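Local structure of ribokinase (Staphylococcus aureus, 3RY7) at residues I63-A69 / E91-G95; E122-N126 / S150-I154; H158-T162 / N265-D269; P166-L172 / E189-L193. The protein catalyses the ATP- and magnesium-dependent phosphorylation of D-ribose at O-5, giving D-ribose 5-phosphate for nucleotide and amino-acid synthesis or the pentose phosphate pathway. One frame throughout, in Å; residues are numbered along the deposited sequence.

Contact 1: residues I63-A69 / E91-G95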
# COMPACT_ATOMS: atom_id res chain seq x y z
N ILE A 63 -5.71 19.13 -19.71
CA ILE A 63 -6.80 18.99 -18.77
C ILE A 63 -7.80 20.12 -18.93
O ILE A 63 -7.63 21.03 -19.76
CB ILE A 63 -6.29 19.03 -17.34
CG1 ILE A 63 -5.58 20.35 -17.06
CG2 ILE A 63 -5.36 17.84 -17.09
CD1 ILE A 63 -4.88 20.39 -15.70
N GLY A 64 -8.86 20.07 -18.14
CA GLY A 64 -9.88 21.09 -18.20
C GLY A 64 -9.54 22.24 -17.27
O GLY A 64 -8.48 22.27 -16.64
N THR A 65 -10.47 23.19 -17.18
CA THR A 65 -10.33 24.32 -16.28
C THR A 65 -11.21 24.09 -15.04
O THR A 65 -11.53 25.02 -14.31
CB THR A 65 -10.73 25.63 -16.99
OG1 THR A 65 -12.02 25.47 -17.61
CG2 THR A 65 -9.69 25.98 -18.08
N ASP A 66 -11.59 22.83 -14.82
CA ASP A 66 -12.44 22.46 -13.70
C ASP A 66 -11.65 22.21 -12.40
O ASP A 66 -12.25 22.09 -11.34
CB ASP A 66 -13.34 21.26 -14.05
CG ASP A 66 -12.57 20.09 -14.65
OD1 ASP A 66 -13.21 19.12 -15.11
OD2 ASP A 66 -11.32 20.14 -14.67
N GLY A 67 -10.33 22.16 -12.49
CA GLY A 67 -9.52 22.02 -11.30
C GLY A 67 -9.54 20.63 -10.67
O GLY A 67 -8.95 20.43 -9.61
N VAL A 68 -10.19 19.66 -11.31
CA VAL A 68 -10.32 18.35 -10.67
C VAL A 68 -9.01 17.57 -10.62
O VAL A 68 -8.88 16.65 -9.83
CB VAL A 68 -11.43 17.48 -11.30
CG1 VAL A 68 -12.81 18.06 -11.00
CG2 VAL A 68 -11.25 17.34 -12.79
N ALA A 69 -8.04 17.94 -11.45
CA ALA A 69 -6.74 17.26 -11.43
C ALA A 69 -5.65 18.10 -10.78
O ALA A 69 -4.47 17.79 -10.91
CB ALA A 69 -6.32 16.86 -12.84
N GLU A 91 -13.11 23.82 -23.10
CA GLU A 91 -13.82 23.06 -24.12
C GLU A 91 -14.39 21.74 -23.59
O GLU A 91 -15.39 21.23 -24.11
CB GLU A 91 -12.86 22.77 -25.28
CG GLU A 91 -13.40 21.78 -26.34
CD GLU A 91 -12.48 21.66 -27.57
OE1 GLU A 91 -12.86 20.98 -28.55
OE2 GLU A 91 -11.38 22.26 -27.54
N ALA A 92 -13.74 21.17 -22.59
CA ALA A 92 -14.15 19.88 -22.05
C ALA A 92 -13.69 19.80 -20.61
O ALA A 92 -12.76 20.48 -20.20
CB ALA A 92 -13.55 18.72 -22.88
N LYS A 93 -14.37 18.96 -19.83
CA LYS A 93 -13.93 18.69 -18.48
C LYS A 93 -12.69 17.81 -18.53
O LYS A 93 -12.39 17.19 -19.55
CB LYS A 93 -15.07 18.04 -17.71
CG LYS A 93 -16.30 18.94 -17.61
CD LYS A 93 -17.47 18.17 -17.02
CE LYS A 93 -17.73 16.89 -17.81
NZ LYS A 93 -18.69 17.09 -18.94
N THR A 94 -11.93 17.79 -17.45
CA THR A 94 -10.78 16.92 -17.38
C THR A 94 -11.17 15.47 -17.64
O THR A 94 -12.26 15.03 -17.26
CB THR A 94 -10.09 17.04 -16.03
OG1 THR A 94 -9.72 18.41 -15.85
CG2 THR A 94 -8.84 16.15 -15.97
N GLY A 95 -10.30 14.74 -18.32
CA GLY A 95 -10.53 13.33 -18.60
C GLY A 95 -10.73 12.57 -17.29
O GLY A 95 -10.13 12.92 -16.28
O HOH W 1 -12.96 22.26 -17.85
O HOH W 2 -7.82 19.84 -13.46

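Contact 2: residues E122-N126 / S150-I154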
# COMPACT_ATOMS: atom_id res chain seq x y z
N GLU A 122 -1.91 21.89 -32.97
CA GLU A 122 -1.49 23.19 -32.49
C GLU A 122 -1.13 23.24 -31.04
O GLU A 122 -0.22 23.91 -30.71
CB GLU A 122 -2.40 24.33 -32.91
CG GLU A 122 -3.78 23.97 -33.22
CD GLU A 122 -3.92 23.15 -34.44
OE1 GLU A 122 -3.57 23.63 -35.50
OE2 GLU A 122 -4.43 22.05 -34.35
N ASP A 123 -1.80 22.48 -30.21
CA ASP A 123 -1.39 22.32 -28.82
C ASP A 123 0.02 21.77 -28.78
O ASP A 123 0.85 22.22 -27.99
CB ASP A 123 -2.34 21.36 -28.08
CG ASP A 123 -3.70 21.99 -27.82
OD1 ASP A 123 -3.75 23.22 -27.53
OD2 ASP A 123 -4.71 21.26 -27.91
N VAL A 124 0.29 20.80 -29.64
CA VAL A 124 1.60 20.15 -29.68
C VAL A 124 2.69 21.08 -30.22
O VAL A 124 3.75 21.20 -29.61
CB VAL A 124 1.55 18.87 -30.53
CG1 VAL A 124 2.96 18.27 -30.67
CG2 VAL A 124 0.57 17.85 -29.91
N ILE A 125 2.43 21.72 -31.36
CA ILE A 125 3.39 22.65 -31.97
C ILE A 125 3.80 23.65 -30.92
O ILE A 125 4.98 23.98 -30.75
CB ILE A 125 2.77 23.41 -33.14
CG1 ILE A 125 3.00 22.65 -34.44
CG2 ILE A 125 3.40 24.79 -33.27
CD1 ILE A 125 2.75 21.17 -34.34
N ASN A 126 2.80 24.12 -30.19
CA ASN A 126 3.02 25.05 -29.11
C ASN A 126 4.10 24.59 -28.13
O ASN A 126 4.75 25.42 -27.50
CB ASN A 126 1.70 25.29 -28.38
CG ASN A 126 1.50 26.74 -28.03
OD1 ASN A 126 0.89 27.50 -28.80
ND2 ASN A 126 2.00 27.15 -26.86
N SER A 150 1.71 14.82 -35.11
CA SER A 150 2.41 16.10 -35.18
C SER A 150 3.64 16.14 -34.25
O SER A 150 4.69 16.71 -34.61
CB SER A 150 1.43 17.25 -34.90
OG SER A 150 1.91 18.06 -33.85
N ALA A 151 3.52 15.51 -33.08
CA ALA A 151 4.64 15.45 -32.15
C ALA A 151 5.76 14.54 -32.69
O ALA A 151 6.95 14.83 -32.52
CB ALA A 151 4.17 14.96 -30.79
N PHE A 152 5.37 13.46 -33.36
CA PHE A 152 6.33 12.51 -33.91
C PHE A 152 7.01 13.07 -35.17
O PHE A 152 8.15 12.73 -35.46
CB PHE A 152 5.65 11.16 -34.20
CG PHE A 152 5.46 10.28 -32.97
CD1 PHE A 152 5.01 8.96 -33.11
CD2 PHE A 152 5.74 10.76 -31.70
CE1 PHE A 152 4.83 8.13 -31.97
CE2 PHE A 152 5.58 9.95 -30.56
CZ PHE A 152 5.12 8.63 -30.70
N GLU A 153 6.31 13.92 -35.92
CA GLU A 153 6.92 14.61 -37.08
C GLU A 153 8.04 15.54 -36.63
O GLU A 153 9.15 15.51 -37.18
CB GLU A 153 5.88 15.37 -37.89
CG GLU A 153 4.96 14.47 -38.68
CD GLU A 153 3.73 15.21 -39.20
OE1 GLU A 153 3.40 16.25 -38.58
OE2 GLU A 153 3.10 14.74 -40.19
N ILE A 154 7.76 16.31 -35.59
CA ILE A 154 8.76 17.17 -34.99
C ILE A 154 9.95 16.39 -34.47
O ILE A 154 11.11 16.77 -34.72
CB ILE A 154 8.16 17.99 -33.83
CG1 ILE A 154 7.09 18.97 -34.35
CG2 ILE A 154 9.24 18.73 -33.06
CD1 ILE A 154 6.34 19.68 -33.24

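Contact 3: residues H158-T162 / N265-D269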
# COMPACT_ATOMS: atom_id res chain seq x y z
N HIS A 158 13.96 16.13 -36.17
CA HIS A 158 15.15 16.56 -35.42
C HIS A 158 15.95 15.41 -34.75
O HIS A 158 16.70 15.64 -33.80
CB HIS A 158 14.76 17.61 -34.37
CG HIS A 158 14.20 18.87 -34.96
ND1 HIS A 158 15.00 19.87 -35.46
CD2 HIS A 158 12.92 19.28 -35.14
CE1 HIS A 158 14.24 20.85 -35.92
NE2 HIS A 158 12.97 20.52 -35.73
N GLY A 159 15.82 14.19 -35.26
CA GLY A 159 16.61 13.07 -34.74
C GLY A 159 16.22 12.54 -33.36
O GLY A 159 16.97 11.82 -32.71
N VAL A 160 15.02 12.90 -32.91
CA VAL A 160 14.54 12.45 -31.60
C VAL A 160 13.78 11.12 -31.74
O VAL A 160 12.90 10.99 -32.60
CB VAL A 160 13.65 13.52 -30.94
CG1 VAL A 160 13.06 13.01 -29.61
CG2 VAL A 160 14.46 14.81 -30.73
N THR A 161 14.14 10.13 -30.92
CA THR A 161 13.53 8.79 -30.98
C THR A 161 12.06 8.78 -30.56
O THR A 161 11.71 9.27 -29.48
CB THR A 161 14.31 7.81 -30.08
OG1 THR A 161 15.68 7.82 -30.48
CG2 THR A 161 13.75 6.39 -30.21
N THR A 162 11.19 8.23 -31.40
CA THR A 162 9.78 8.17 -31.06
C THR A 162 9.36 6.80 -30.52
O THR A 162 9.75 5.77 -31.04
CB THR A 162 8.89 8.51 -32.25
OG1 THR A 162 9.12 7.57 -33.30
CG2 THR A 162 9.17 9.92 -32.73
N ASN A 265 19.52 3.44 -23.78
CA ASN A 265 20.53 4.31 -24.38
C ASN A 265 20.02 4.80 -25.73
O ASN A 265 19.20 4.11 -26.36
CB ASN A 265 21.86 3.57 -24.56
CG ASN A 265 22.56 3.32 -23.24
OD1 ASN A 265 22.27 3.97 -22.23
ND2 ASN A 265 23.50 2.37 -23.24
N LYS A 266 20.47 5.97 -26.16
CA LYS A 266 20.03 6.48 -27.46
C LYS A 266 20.34 5.49 -28.57
O LYS A 266 19.53 5.28 -29.47
CB LYS A 266 20.68 7.83 -27.75
CG LYS A 266 19.73 9.03 -27.75
CD LYS A 266 18.68 8.98 -28.87
CE LYS A 266 18.49 10.37 -29.49
NZ LYS A 266 17.34 10.41 -30.43
N SER A 267 21.52 4.89 -28.48
CA SER A 267 22.01 3.91 -29.45
C SER A 267 21.18 2.63 -29.45
O SER A 267 21.29 1.82 -30.38
CB SER A 267 23.46 3.55 -29.12
OG SER A 267 23.58 3.16 -27.75
N GLN A 268 20.35 2.46 -28.42
CA GLN A 268 19.56 1.25 -28.23
C GLN A 268 20.42 -0.03 -28.19
O GLN A 268 19.97 -1.10 -28.61
CB GLN A 268 18.47 1.14 -29.30
CG GLN A 268 17.37 2.20 -29.20
CD GLN A 268 16.23 1.93 -30.18
OE1 GLN A 268 15.81 2.83 -30.92
NE2 GLN A 268 15.73 0.70 -30.20
N ASP A 269 21.64 0.09 -27.67
CA ASP A 269 22.55 -1.06 -27.60
C ASP A 269 22.27 -1.91 -26.36
O ASP A 269 22.85 -2.98 -26.19
CB ASP A 269 24.01 -0.59 -27.63
CG ASP A 269 24.36 0.34 -26.48
OD1 ASP A 269 25.37 1.09 -26.57
OD2 ASP A 269 23.63 0.34 -25.47
O HOH W 3 16.94 5.35 -30.56

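Contact 4: residues P166-L172 / E189-L193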
# COMPACT_ATOMS: atom_id res chain seq x y z
N PRO A 166 0.73 1.67 -28.03
CA PRO A 166 -0.52 1.76 -28.80
C PRO A 166 -1.73 1.25 -28.02
O PRO A 166 -2.42 0.33 -28.48
CB PRO A 166 -0.24 0.86 -30.01
CG PRO A 166 0.70 -0.18 -29.48
CD PRO A 166 1.55 0.51 -28.43
N ALA A 167 -1.99 1.88 -26.88
CA ALA A 167 -3.00 1.46 -25.91
C ALA A 167 -3.84 2.67 -25.52
O ALA A 167 -3.31 3.77 -25.38
CB ALA A 167 -2.32 0.89 -24.65
N PRO A 168 -5.15 2.49 -25.42
CA PRO A 168 -5.86 1.25 -25.71
C PRO A 168 -5.83 0.95 -27.22
O PRO A 168 -5.71 1.87 -28.04
CB PRO A 168 -7.29 1.56 -25.28
CG PRO A 168 -7.42 3.04 -25.53
CD PRO A 168 -6.09 3.60 -25.13
N ALA A 169 -5.97 -0.33 -27.56
CA ALA A 169 -5.90 -0.78 -28.94
C ALA A 169 -6.81 0.02 -29.86
O ALA A 169 -7.97 0.27 -29.56
CB ALA A 169 -6.25 -2.25 -29.02
N LYS A 170 -6.25 0.44 -30.99
CA LYS A 170 -7.06 0.99 -32.07
C LYS A 170 -6.26 1.01 -33.37
O LYS A 170 -5.03 0.88 -33.35
CB LYS A 170 -7.63 2.37 -31.71
CG LYS A 170 -6.62 3.39 -31.24
CD LYS A 170 -7.29 4.73 -30.90
CE LYS A 170 -7.87 4.75 -29.49
NZ LYS A 170 -8.24 6.13 -29.03
N ALA A 171 -6.95 1.11 -34.49
CA ALA A 171 -6.29 1.11 -35.79
C ALA A 171 -5.50 2.40 -35.97
O ALA A 171 -5.97 3.48 -35.60
CB ALA A 171 -7.31 0.95 -36.90
N LEU A 172 -4.30 2.29 -36.54
CA LEU A 172 -3.46 3.45 -36.80
C LEU A 172 -3.31 3.68 -38.30
O LEU A 172 -3.25 2.73 -39.08
CB LEU A 172 -2.09 3.24 -36.16
CG LEU A 172 -2.09 2.70 -34.72
CD1 LEU A 172 -0.67 2.51 -34.25
CD2 LEU A 172 -2.85 3.63 -33.78
N GLU A 189 -2.93 -5.67 -28.45
CA GLU A 189 -2.64 -4.53 -29.32
C GLU A 189 -1.82 -4.93 -30.55
O GLU A 189 -2.06 -4.44 -31.65
CB GLU A 189 -1.93 -3.42 -28.52
CG GLU A 189 -2.87 -2.69 -27.55
CD GLU A 189 -2.24 -2.35 -26.20
OE1 GLU A 189 -0.99 -2.38 -26.06
OE2 GLU A 189 -3.01 -2.05 -25.27
N ALA A 190 -0.86 -5.84 -30.36
CA ALA A 190 -0.07 -6.37 -31.46
C ALA A 190 -0.97 -6.98 -32.54
O ALA A 190 -0.84 -6.65 -33.72
CB ALA A 190 0.91 -7.39 -30.95
N GLU A 191 -1.85 -7.85 -32.12
CA GLU A 191 -2.74 -8.58 -33.06
C GLU A 191 -3.73 -7.70 -33.79
O GLU A 191 -4.10 -8.00 -34.89
CB GLU A 191 -3.55 -9.65 -32.33
CG GLU A 191 -2.72 -10.50 -31.40
CD GLU A 191 -3.57 -11.41 -30.52
OE1 GLU A 191 -4.76 -11.66 -30.88
OE2 GLU A 191 -3.02 -11.86 -29.48
N LEU A 192 -4.16 -6.62 -33.20
CA LEU A 192 -5.06 -5.69 -33.87
C LEU A 192 -4.31 -4.93 -34.96
O LEU A 192 -4.88 -4.58 -36.00
CB LEU A 192 -5.68 -4.70 -32.87
CG LEU A 192 -6.45 -3.55 -33.53
CD1 LEU A 192 -7.63 -4.07 -34.36
CD2 LEU A 192 -6.92 -2.54 -32.49
N LEU A 193 -3.03 -4.69 -34.73
CA LEU A 193 -2.22 -3.94 -35.68
C LEU A 193 -1.67 -4.85 -36.80
O LEU A 193 -1.68 -4.47 -37.97
CB LEU A 193 -1.09 -3.20 -34.97
CG LEU A 193 -1.49 -2.11 -33.96
CD1 LEU A 193 -0.25 -1.42 -33.39
CD2 LEU A 193 -2.41 -1.08 -34.59
O HOH W 4 -6.07 -2.83 -25.24

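Contact 1: residues I63-A69 / E91-G95
Asp66 and Thr94 lock together where the two parts of the ribokinase fold meet: residues 63-69 begin on the last residues of strand 56-64 of the large central sheet and run toward helix 70-78, and residues 91-95 lead into strand 95-101 of the four-stranded lid sheet. The Asp66 carboxylate holds Thr94 twice. Asp66 OD2 accepts a hydrogen bond from Thr94 OG1 at 2.6 Å, through its syn lone pair, while Thr94 N donates to Asp66 OD1 at 3.0 Å, arriving on the syn side but 29° out of the carboxylate plane. Asp66 can fold back in this way because its CG sits between the backbone N and carbonyl carbon (chi1 51°). Thr94 OG1 is also an acceptor, for Gly64 N at 3.0 Å, and these bonds fix the rotation of the threonine. Its carbon side is packed closely: Val68 CG2 is 3.5 Å from Thr94 CB, and the methyl Thr94 CG2 rests against both Ile63 CG2 and Ala69 CB. Ala69 and Val68 also touch Val13, a residue assigned to the ribose site. Gly64 CA lies 3.6 Å from Ala92 O, so the chains run close here. The other end is looser. Lys93 swings its amine away into the open, and a water takes over between the backbones, accepting from Thr65 N at 2.7 Å and donating to Ala92 O at 3.0 Å.

Contact 2: residues E122-N126 / S150-I154
Val124 meets Ser150 and Ala151 with no flat group between them; what faces what here is methyls and one hydroxyl. The ring of Phe152 belongs to the far side of its helix, where it packs on Val137 and Ala139 of strand 136-140, on strand 161-165, and on Leu179 and Ile180. Helix 145-157 is the connection of a beta-alpha-beta crossover between those two parallel strands, so Phe152 faces the sheet while Ser150, Ala151 and Ile154 turn to the short helix 121-125. On that helix Val124 carries most of the contact. Val124 CG1, anti to the backbone N (chi1 175°), reaches Ala151 CB at 3.5 Å and lies 3.4 Å from Ser150 OG. Ile125 starts off to one side, but its chain bends back to lay CD1 against Ser150 OG at 3.3 Å and against Ile154 CD1 at 4.0 Å, the two isoleucine chains running askew to one another. Ile131 of helix 128-132 touches Val124, Ala151 and Ile154, so three helices meet here. Asp123 looks elsewhere, forming a salt bridge with Lys62 and accepting from Thr120 N. Everything that crosses between the two helices is therefore van der Waals contact, which sets no strict direction. Ser150 OG is buried among the methyls of Val124 and Ile125 with no partner in the model, and that hydroxyl probably costs the interface some energy that the surrounding apolar packing has to repay.

Contact 3: residues H158-T162 / N265-D269
Lys266 puts its amine against two oxygens of the opposite segment. Lys266 NZ donates to Gly159 O at 2.7 Å, lying in the carbonyl plane with a C=O...N angle of 147°, and to Thr161 OG1 at 3.1 Å; a weak third bond goes to Asp135 O. To get there the lysine chain bends at chi2 and chi3 and runs antiparallel alongside the threonine side chain. Thr161 keeps OG1 beside its own backbone N (chi1 -55°), and this hydroxyl, an acceptor for the amine, donates a hydrogen bond to a water at 2.8 Å. That water donates in turn to Lys266 O and to Gln268 OE1, each at 2.8 Å, tying two residues of the turn to the threonine. Thr161 opens strand 161-165 of the Rossmann-like central sheet, where its backbone pairs with Asp135 and Val137. Just ahead of it, Gly159, at positive phi, is the C-prime residue of a Schellman motif that ends helix 145-157, which leaves the Gly159 carbonyl turned to the lysine. On the partner side a type I turn from Asn265 to Gln268 lies in the loop between helix 252-263 and helix 271-283. The Gln268 amide is held from its other end by NE2 donating to Thr218 OG1. Farther out, Asn265 ND2 steadies the loop by donating to the syn lone pair of Asp269 OD2 at 3.0 Å, that oxygen lying close to the amide plane.

Contact 4: residues P166-L172 / E189-L193
Glu189 lies against Pro166, Ala167 and Ala169, reaching from helix 187-194 into the loop 166-172. Glu189 CB stands 3.8 Å from Pro166 O; Glu189 CG comes closer to the same carbonyl, at 3.2 Å, and also touches Ala169 CB. At chi2 the chain bends (141°), which lays the carboxylate alongside Ala167, with Glu189 OE2 3.1 Å from Ala167 CB. At the tip, a water donates to Glu189 OE2 at 3.2 Å and accepts from Ala169 N, a water-mediated link that is weak on the Ala169 side, while OE1 finds its bonding partner elsewhere. Back at the start of the residue, Glu189 N donates to Asn186 OD1. Asn186 and Glu189 are the two ends of the NXXE signature of PfkB-family kinases, which in relatives is linked to the magnesium and phosphate region; Asn186 is assigned to ATP binding. The loop follows strand 161-165; the peptide before Pro168 is cis, and Pro168 touches Lys42 and Glu142, both assigned to the ribose site. One turn along the helix the contact becomes apolar. Leu192 CD2 lies 3.5 Å from Ala169 CB and against Lys170 N, and Leu193 spreads its two methyls: CD1 to Pro166 CB at 4.1 Å, CD2 to Leu172 CG at 3.8 Å. Lys170 itself points away and donates from NZ to Leu141 O.

In the fold
Contacts 2, 3 and 4 follow one run of the central sheet. Contact 2 lies on helix 145-157 and contact 3 on the strand that follows it, and they touch directly, Phe152 CD2 lying 3.7 Å from Thr162 CG2; strand 161-165 then carries the chain from contact 3 to contact 4, centres about 23 Å apart. Contact 1 lies about 21 Å from contact 2 and 27 Å from contact 4, centre to centre. Contacts 1 and 4 approach residues assigned to substrate and ATP binding: side chain to side chain, Ala69 is about 4 Å from Val13, Ala167 about 4 Å from Lys42 and Glu189 about 3 Å from Asn186. Contacts 2 and 3 lie away from these.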